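Local coordinates for protein (glyceraldehyde 3-phosphate dehydrogenase) (Sulfolobus solfataricus, PDB 1B7G) that catalyses the phosphorylating oxidation of glyceraldehyde 3-phosphate in glycolysis, accepting NAD or NADP as cofactor with a marked preference for NADP, at residues A[80-85]-A[103-108]; A[110-115]-A[133-138]. The protein carries 1 engineered substitution. All coordinates share one frame; numbering follows the deposited sequence.

Both contacts are largely buried and draw on the parallel sheet of the nucleotide-binding domain, where strand 103-106 of contact 1 lies beside strand 133-136 of contact 2. Phe106 ties them, its N and O probably bonding to Ile134 O and Val136 N. Contact 1 is strand against strand within a beta-alpha-beta unit: regular backbone bonds, aliphatic packing and, at the C-terminal ends, polar side chains. Contact 2 sets a loop with a 3-10 turn against a strand, and one arginine bond replaces the regular backbone pairing; Ala112 and Lys111 bring it to the surface and a bound sulfate. Contact 1 ends beside the probable cofactor region, contact 2 at the phosphate site.

Contact 1: A[80-85]-A[103-108]; sequences IVVDTT and NAIFQG
Asp83 puts CG anti to its backbone N (chi1 -177°), while Gln107 holds CG anti to its carbonyl carbon and bends at chi2 (-45°), so that the amide folds back on strand 80-83. There Gln107 NE2 donates to Asp83 O at 3.1 Å, with the oxygen nearly in the amide plane but the nitrogen 41° above the carbonyl plane; NE2 also bonds to Asn308 OD1. The strands run parallel: Val81 N to Asn103 O (3.0 Å), Ile105 N to Val81 O (2.9 Å) and Asp83 N to Ile105 O (2.8 Å), the last two nearly along the C=O axes. Ile80 CD1 crosses Ile105 CD1 obliquely at 4.0 Å. The Asp83 carboxylate slants across the Phe106 ring, OD2 standing 3.9 Å from CE2 and bonding to Tyr97 OH. Asp83 OD1 receives Thr85 OG1 (2.6 Å) on its syn lone pair and Thr85 N (3.1 Å) from above the carboxylate plane; the second bond makes an Asx turn. A water accepts from Gln107 N and probably donates to Asp83 OD1. Two protein donors and probably a water on OD1 would favour a deprotonated carboxylate, in a turn next to the probable dinucleotide-binding loop, where Thr84 OG1 bonds to Gly8 O.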
ATOM      1  N   ILE A  80     -11.690 -28.477   6.892  1.00 33.81           N
ATOM      2  CA  ILE A  80     -10.773 -28.416   5.726  1.00 32.37           C
ATOM      3  C   ILE A  80      -9.647 -27.422   5.992  1.00 34.92           C
ATOM      4  O   ILE A  80      -9.830 -26.383   6.644  1.00 32.82           O
ATOM      5  CB  ILE A  80     -11.497 -27.990   4.444  1.00 30.69           C
ATOM      6  CG1 ILE A  80     -10.577 -27.940   3.199  1.00 34.44           C
ATOM      7  CG2 ILE A  80     -12.102 -26.591   4.637  1.00 29.22           C
ATOM      8  CD1 ILE A  80     -11.394 -27.948   1.882  1.00 21.43           C
ATOM      9  N   VAL A  81      -8.429 -27.742   5.520  1.00 30.48           N
ATOM     10  CA  VAL A  81      -7.305 -26.859   5.785  1.00 30.18           C
ATOM     11  C   VAL A  81      -6.818 -26.168   4.487  1.00 33.94           C
ATOM     12  O   VAL A  81      -6.739 -26.878   3.473  1.00 32.78           O
ATOM     13  CB  VAL A  81      -6.108 -27.647   6.340  1.00 31.76           C
ATOM     14  CG1 VAL A  81      -4.963 -26.698   6.704  1.00 30.18           C
ATOM     15  CG2 VAL A  81      -6.496 -28.494   7.554  1.00 33.54           C
ATOM     16  N   VAL A  82      -6.598 -24.874   4.529  1.00 28.02           N
ATOM     17  CA  VAL A  82      -5.949 -24.120   3.462  1.00 32.05           C
ATOM     18  C   VAL A  82      -4.444 -24.021   3.830  1.00 28.59           C
ATOM     19  O   VAL A  82      -4.042 -23.335   4.770  1.00 29.66           O
ATOM     20  CB  VAL A  82      -6.441 -22.711   3.177  1.00 31.70           C
ATOM     21  CG1 VAL A  82      -5.681 -22.109   1.973  1.00 33.07           C
ATOM     22  CG2 VAL A  82      -7.932 -22.687   2.826  1.00 30.76           C
ATOM     23  N   ASP A  83      -3.639 -24.816   3.137  1.00 24.20           N
ATOM     24  CA  ASP A  83      -2.203 -24.846   3.427  1.00 22.47           C
ATOM     25  C   ASP A  83      -1.510 -23.768   2.595  1.00 30.83           C
ATOM     26  O   ASP A  83      -1.559 -23.833   1.365  1.00 28.25           O
ATOM     27  CB  ASP A  83      -1.624 -26.229   3.146  1.00 33.86           C
ATOM     28  CG  ASP A  83      -0.151 -26.358   3.482  1.00 36.20           C
ATOM     29  OD1 ASP A  83       0.674 -25.507   3.083  1.00 31.89           O
ATOM     30  OD2 ASP A  83       0.209 -27.361   4.134  1.00 31.14           O
ATOM     31  N   THR A  84      -0.921 -22.817   3.293  1.00 31.21           N
ATOM     32  CA  THR A  84      -0.220 -21.698   2.663  1.00 33.55           C
ATOM     33  C   THR A  84       1.181 -21.573   3.235  1.00 26.69           C
ATOM     34  O   THR A  84       1.713 -20.476   3.413  1.00 32.51           O
ATOM     35  CB  THR A  84      -0.964 -20.370   2.817  1.00 28.96           C
ATOM     36  OG1 THR A  84      -1.137 -20.041   4.196  1.00 33.12           O
ATOM     37  CG2 THR A  84      -2.327 -20.388   2.156  1.00 33.60           C
ATOM     38  N   THR A  85       1.787 -22.702   3.544  1.00 27.37           N
ATOM     39  CA  THR A  85       3.119 -22.806   4.070  1.00 27.61           C
ATOM     40  C   THR A  85       4.150 -22.602   2.930  1.00 31.43           C
ATOM     41  O   THR A  85       3.814 -22.783   1.774  1.00 29.81           O
ATOM     42  CB  THR A  85       3.354 -24.205   4.679  1.00 28.03           C
ATOM     43  OG1 THR A  85       3.190 -25.224   3.673  1.00 30.54           O
ATOM     44  CG2 THR A  85       2.370 -24.447   5.809  1.00 29.66           C
ATOM     45  N   ASN A 103      -9.562 -32.782   4.531  1.00 36.93           N
ATOM     46  CA  ASN A 103      -9.350 -32.301   3.176  1.00 35.95           C
ATOM     47  C   ASN A 103      -8.382 -31.099   3.241  1.00 38.69           C
ATOM     48  O   ASN A 103      -8.311 -30.458   4.292  1.00 30.25           O
ATOM     49  CB  ASN A 103     -10.653 -31.850   2.533  1.00 29.61           C
ATOM     50  CG  ASN A 103     -11.570 -32.959   2.069  1.00 34.06           C
ATOM     51  OD1 ASN A 103     -11.344 -34.132   2.351  1.00 33.30           O
ATOM     52  ND2 ASN A 103     -12.617 -32.627   1.321  1.00 30.10           N
ATOM     53  N   ALA A 104      -7.627 -30.874   2.150  1.00 34.52           N
ATOM     54  CA  ALA A 104      -6.685 -29.754   2.157  1.00 34.68           C
ATOM     55  C   ALA A 104      -6.448 -29.112   0.780  1.00 30.93           C
ATOM     56  O   ALA A 104      -6.461 -29.786  -0.239  1.00 28.39           O
ATOM     57  CB  ALA A 104      -5.375 -30.149   2.759  1.00 25.18           C
ATOM     58  N   ILE A 105      -6.226 -27.799   0.813  1.00 28.31           N
ATOM     59  CA  ILE A 105      -5.947 -27.013  -0.394  1.00 33.26           C
ATOM     60  C   ILE A 105      -4.468 -26.595  -0.356  1.00 36.31           C
ATOM     61  O   ILE A 105      -4.065 -25.991   0.667  1.00 31.86           O
ATOM     62  CB  ILE A 105      -6.769 -25.721  -0.450  1.00 27.01           C
ATOM     63  CG1 ILE A 105      -8.270 -25.907  -0.144  1.00 22.22           C
ATOM     64  CG2 ILE A 105      -6.610 -25.055  -1.815  1.00 25.41           C
ATOM     65  CD1 ILE A 105      -8.973 -26.863  -1.072  1.00 20.14           C
ATOM     66  N   PHE A 106      -3.694 -26.900  -1.404  1.00 32.72           N
ATOM     67  CA  PHE A 106      -2.267 -26.499  -1.325  1.00 26.09           C
ATOM     68  C   PHE A 106      -1.935 -25.403  -2.325  1.00 23.65           C
ATOM     69  O   PHE A 106      -2.717 -25.125  -3.233  1.00 25.47           O
ATOM     70  CB  PHE A 106      -1.321 -27.660  -1.477  1.00 29.32           C
ATOM     71  CG  PHE A 106      -1.385 -28.819  -0.543  1.00 28.66           C
ATOM     72  CD1 PHE A 106      -2.277 -29.865  -0.789  1.00 32.93           C
ATOM     73  CD2 PHE A 106      -0.563 -28.925   0.550  1.00 24.47           C
ATOM     74  CE1 PHE A 106      -2.313 -30.958   0.040  1.00 26.54           C
ATOM     75  CE2 PHE A 106      -0.620 -29.991   1.411  1.00 30.33           C
ATOM     76  CZ  PHE A 106      -1.491 -31.030   1.129  1.00 24.77           C
ATOM     77  N   GLN A 107      -0.787 -24.738  -2.142  1.00 28.44           N
ATOM     78  CA  GLN A 107      -0.408 -23.633  -3.027  1.00 22.89           C
ATOM     79  C   GLN A 107       0.473 -24.111  -4.164  1.00 27.19           C
ATOM     80  O   GLN A 107       1.042 -25.201  -4.083  1.00 27.10           O
ATOM     81  CB  GLN A 107       0.201 -22.470  -2.245  1.00 23.59           C
ATOM     82  CG  GLN A 107      -0.772 -21.991  -1.128  1.00 27.93           C
ATOM     83  CD  GLN A 107      -2.192 -21.866  -1.598  1.00 32.52           C
ATOM     84  OE1 GLN A 107      -2.476 -21.177  -2.579  1.00 26.65           O
ATOM     85  NE2 GLN A 107      -3.145 -22.540  -0.916  1.00 26.60           N
ATOM     86  N   GLY A 108       0.593 -23.325  -5.224  1.00 29.80           N
ATOM     87  CA  GLY A 108       1.310 -23.685  -6.415  1.00 30.06           C
ATOM     88  C   GLY A 108       2.761 -24.058  -6.388  1.00 30.76           C
ATOM     89  O   GLY A 108       3.309 -24.603  -7.360  1.00 30.96           O
TER
HETATM   90  O   HOH W   1       0.930 -25.496   0.156  1.00 31.24           O

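Contact 2: A[110-115]-A[133-138]; sequences EKAEVA and YIRVVS. With SO4 (sulfate ion), chain H; SO4 (sulfate ion), chain C.
Ser138 OG is held three ways: it donates to O4 of a bound sulfate at 2.8 Å, bonds to Thr141 OG1, and caps a backbone N at the start of helix 139-152. The contact proper is carried by Arg135, three residues earlier, on strand 133-136. Its CG is anti to the backbone N and the chain stays extended until chi3 (64°), where it bends over the loop. Arg135 NH1 then donates to Glu110 O at 3.0 Å, a fairly straight bond (156° at the hydrogen) lying in both the guanidinium and the carbonyl planes. Ala112 covers one face, its CA 3.7 Å above the centre of the guanidinium plane. NH2 goes to Ser118 OG, and NH1 also has a weak, long ion pair with Asp196 OD1. Nearer the start of the strand, Ala115 CB packs against its backbone, 3.4 Å from Arg135 N and 3.6 Å from Tyr133 O. An alanine in place of Arg135 would remove the bond to Glu110 O and the flat surface under Ala112, and would probably loosen the loop from the strand. A 3-10 turn, closed by Val114 N to Lys111 O (3.0 Å), presents Ala112 N to O3 of a second sulfate at 2.6 Å. Arg135 NH1, 3.8 Å from that O3, would add favourable charge. Strand 133-136 thus runs through an N-cap serine into the helix of Cys139, the probable nucleophile, and the sulfate on Ser138, also bound by Asn140, Arg166 and His193, occupies the inorganic phosphate site of this dehydrogenase.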
ATOM      1  N   GLU A 110       4.067 -26.217  -4.424  1.00 32.75           N
ATOM      2  CA  GLU A 110       4.147 -27.639  -4.140  1.00 28.17           C
ATOM      3  C   GLU A 110       4.182 -28.447  -5.438  1.00 31.41           C
ATOM      4  O   GLU A 110       3.754 -27.932  -6.470  1.00 31.49           O
ATOM      5  CB  GLU A 110       2.899 -28.070  -3.339  1.00 28.97           C
ATOM      6  CG  GLU A 110       2.906 -27.442  -1.940  1.00 30.99           C
ATOM      7  CD  GLU A 110       4.084 -27.834  -1.081  1.00 30.39           C
ATOM      8  OE1 GLU A 110       4.530 -29.002  -1.112  1.00 29.00           O
ATOM      9  OE2 GLU A 110       4.573 -26.985  -0.304  1.00 34.38           O
ATOM     10  N   LYS A 111       4.677 -29.667  -5.348  1.00 32.58           N
ATOM     11  CA  LYS A 111       4.649 -30.564  -6.497  1.00 36.17           C
ATOM     12  C   LYS A 111       3.220 -30.999  -6.798  1.00 33.74           C
ATOM     13  O   LYS A 111       2.427 -31.172  -5.859  1.00 32.53           O
ATOM     14  CB  LYS A 111       5.515 -31.809  -6.240  1.00 40.04           C
ATOM     15  CG  LYS A 111       6.992 -31.539  -6.089  1.00 43.00           C
ATOM     16  CD  LYS A 111       7.802 -32.798  -5.851  1.00 60.30           C
ATOM     17  CE  LYS A 111       8.984 -32.523  -4.926  1.00 73.54           C
ATOM     18  NZ  LYS A 111       9.802 -33.769  -4.766  1.00 83.62           N
ATOM     19  N   ALA A 112       2.871 -31.271  -8.062  1.00 27.57           N
ATOM     20  CA  ALA A 112       1.509 -31.672  -8.390  1.00 32.49           C
ATOM     21  C   ALA A 112       1.067 -32.923  -7.648  1.00 35.34           C
ATOM     22  O   ALA A 112      -0.107 -33.015  -7.221  1.00 31.25           O
ATOM     23  CB  ALA A 112       1.329 -31.880  -9.897  1.00 36.79           C
ATOM     24  N   GLU A 113       2.014 -33.831  -7.362  1.00 27.08           N
ATOM     25  CA  GLU A 113       1.667 -35.035  -6.619  1.00 35.91           C
ATOM     26  C   GLU A 113       1.192 -34.810  -5.198  1.00 35.15           C
ATOM     27  O   GLU A 113       0.701 -35.770  -4.579  1.00 37.78           O
ATOM     28  CB  GLU A 113       2.886 -35.993  -6.606  1.00 37.97           C
ATOM     29  CG  GLU A 113       3.788 -35.712  -5.401  1.00 52.78           C
ATOM     30  CD  GLU A 113       5.150 -36.351  -5.479  1.00 61.67           C
ATOM     31  OE1 GLU A 113       5.416 -37.069  -6.466  1.00 72.88           O
ATOM     32  OE2 GLU A 113       5.974 -36.119  -4.567  1.00 62.81           O
ATOM     33  N   VAL A 114       1.355 -33.649  -4.576  1.00 38.04           N
ATOM     34  CA  VAL A 114       0.887 -33.427  -3.206  1.00 36.03           C
ATOM     35  C   VAL A 114      -0.635 -33.485  -3.128  1.00 35.82           C
ATOM     36  O   VAL A 114      -1.247 -33.756  -2.099  1.00 35.06           O
ATOM     37  CB  VAL A 114       1.423 -32.083  -2.686  1.00 37.64           C
ATOM     38  CG1 VAL A 114       0.558 -30.940  -3.230  1.00 32.97           C
ATOM     39  CG2 VAL A 114       1.466 -32.009  -1.164  1.00 34.16           C
ATOM     40  N   ALA A 115      -1.323 -33.231  -4.229  1.00 36.64           N
ATOM     41  CA  ALA A 115      -2.757 -33.202  -4.336  1.00 40.50           C
ATOM     42  C   ALA A 115      -3.314 -34.278  -5.273  1.00 35.21           C
ATOM     43  O   ALA A 115      -2.574 -34.944  -5.965  1.00 36.49           O
ATOM     44  CB  ALA A 115      -3.167 -31.848  -4.963  1.00 42.27           C
ATOM     45  N   TYR A 133      -7.833 -33.327  -1.847  1.00 31.45           N
ATOM     46  CA  TYR A 133      -6.566 -32.590  -1.872  1.00 29.93           C
ATOM     47  C   TYR A 133      -6.425 -31.895  -3.212  1.00 27.42           C
ATOM     48  O   TYR A 133      -6.592 -32.557  -4.252  1.00 29.19           O
ATOM     49  CB  TYR A 133      -5.364 -33.487  -1.551  1.00 26.29           C
ATOM     50  CG  TYR A 133      -5.533 -34.068  -0.150  1.00 35.62           C
ATOM     51  CD1 TYR A 133      -5.421 -33.264   0.978  1.00 35.74           C
ATOM     52  CD2 TYR A 133      -5.900 -35.403   0.001  1.00 38.55           C
ATOM     53  CE1 TYR A 133      -5.593 -33.793   2.257  1.00 33.56           C
ATOM     54  CE2 TYR A 133      -6.107 -35.922   1.271  1.00 36.53           C
ATOM     55  CZ  TYR A 133      -5.972 -35.121   2.375  1.00 36.76           C
ATOM     56  OH  TYR A 133      -6.189 -35.663   3.634  1.00 35.18           O
ATOM     57  N   ILE A 134      -6.407 -30.578  -3.209  1.00 28.29           N
ATOM     58  CA  ILE A 134      -6.430 -29.761  -4.436  1.00 25.93           C
ATOM     59  C   ILE A 134      -5.213 -28.836  -4.431  1.00 31.44           C
ATOM     60  O   ILE A 134      -4.912 -28.238  -3.399  1.00 24.49           O
ATOM     61  CB  ILE A 134      -7.720 -28.924  -4.488  1.00 28.51           C
ATOM     62  CG1 ILE A 134      -8.959 -29.821  -4.701  1.00 27.84           C
ATOM     63  CG2 ILE A 134      -7.672 -27.854  -5.578  1.00 25.27           C
ATOM     64  CD1 ILE A 134     -10.260 -29.047  -4.887  1.00 23.35           C
ATOM     65  N   ARG A 135      -4.489 -28.746  -5.561  1.00 28.58           N
ATOM     66  CA  ARG A 135      -3.344 -27.823  -5.577  1.00 25.96           C
ATOM     67  C   ARG A 135      -3.744 -26.589  -6.362  1.00 24.15           C
ATOM     68  O   ARG A 135      -4.112 -26.714  -7.530  1.00 25.49           O
ATOM     69  CB  ARG A 135      -2.082 -28.421  -6.228  1.00 26.33           C
ATOM     70  CG  ARG A 135      -0.908 -27.406  -6.126  1.00 24.60           C
ATOM     71  CD  ARG A 135       0.308 -27.973  -6.902  1.00 25.48           C
ATOM     72  NE  ARG A 135      -0.023 -28.075  -8.323  1.00 26.26           N
ATOM     73  CZ  ARG A 135       0.877 -28.111  -9.300  1.00 33.42           C
ATOM     74  NH1 ARG A 135       2.167 -27.995  -9.011  1.00 27.88           N
ATOM     75  NH2 ARG A 135       0.476 -28.174 -10.557  1.00 25.59           N
ATOM     76  N   VAL A 136      -3.891 -25.448  -5.699  1.00 24.71           N
ATOM     77  CA  VAL A 136      -4.175 -24.224  -6.449  1.00 22.95           C
ATOM     78  C   VAL A 136      -2.841 -23.849  -7.141  1.00 25.76           C
ATOM     79  O   VAL A 136      -1.850 -23.691  -6.451  1.00 24.36           O
ATOM     80  CB  VAL A 136      -4.631 -23.075  -5.554  1.00 31.05           C
ATOM     81  CG1 VAL A 136      -4.614 -21.750  -6.331  1.00 22.39           C
ATOM     82  CG2 VAL A 136      -6.058 -23.318  -4.976  1.00 23.00           C
ATOM     83  N   VAL A 137      -2.824 -23.680  -8.451  1.00 25.80           N
ATOM     84  CA  VAL A 137      -1.574 -23.383  -9.162  1.00 28.56           C
ATOM     85  C   VAL A 137      -0.959 -22.060  -8.684  1.00 25.27           C
ATOM     86  O   VAL A 137      -1.594 -21.260  -7.993  1.00 27.61           O
ATOM     87  CB  VAL A 137      -1.748 -23.318 -10.680  1.00 23.76           C
ATOM     88  CG1 VAL A 137      -1.611 -24.726 -11.286  1.00 33.57           C
ATOM     89  CG2 VAL A 137      -3.074 -22.704 -11.078  1.00 24.43           C
ATOM     90  N   SER A 138       0.308 -21.834  -9.073  1.00 24.23           N
ATOM     91  CA  SER A 138       1.017 -20.634  -8.613  1.00 18.83           C
ATOM     92  C   SER A 138       0.365 -19.382  -9.120  1.00 20.34           C
ATOM     93  O   SER A 138      -0.479 -19.369 -10.032  1.00 24.99           O
ATOM     94  CB  SER A 138       2.502 -20.699  -9.102  1.00 21.65           C
ATOM     95  OG  SER A 138       2.478 -20.375 -10.521  1.00 19.84           O
TER
HETATM   96  S   SO4 H 611       5.791 -31.357 -10.419  1.00 61.16           S
HETATM   97  O1  SO4 H 611       5.658 -32.841 -10.720  1.00 60.54           O
HETATM   98  O2  SO4 H 611       6.749 -31.195  -9.279  1.00 66.61           O
HETATM   99  O3  SO4 H 611       4.471 -30.761 -10.103  1.00 53.61           O
HETATM  100  O4  SO4 H 611       6.372 -30.720 -11.657  1.00 65.17           O
HETATM  101  S   SO4 C 601       5.333 -18.233  -9.984  1.00 25.27           S
HETATM  102  O1  SO4 C 601       6.144 -18.215  -8.773  1.00 34.33           O
HETATM  103  O2  SO4 C 601       6.098 -17.466 -11.112  1.00 29.64           O
HETATM  104  O3  SO4 C 601       4.018 -17.599  -9.929  1.00 30.69           O
HETATM  105  O4  SO4 C 601       5.206 -19.654 -10.355  1.00 30.27           O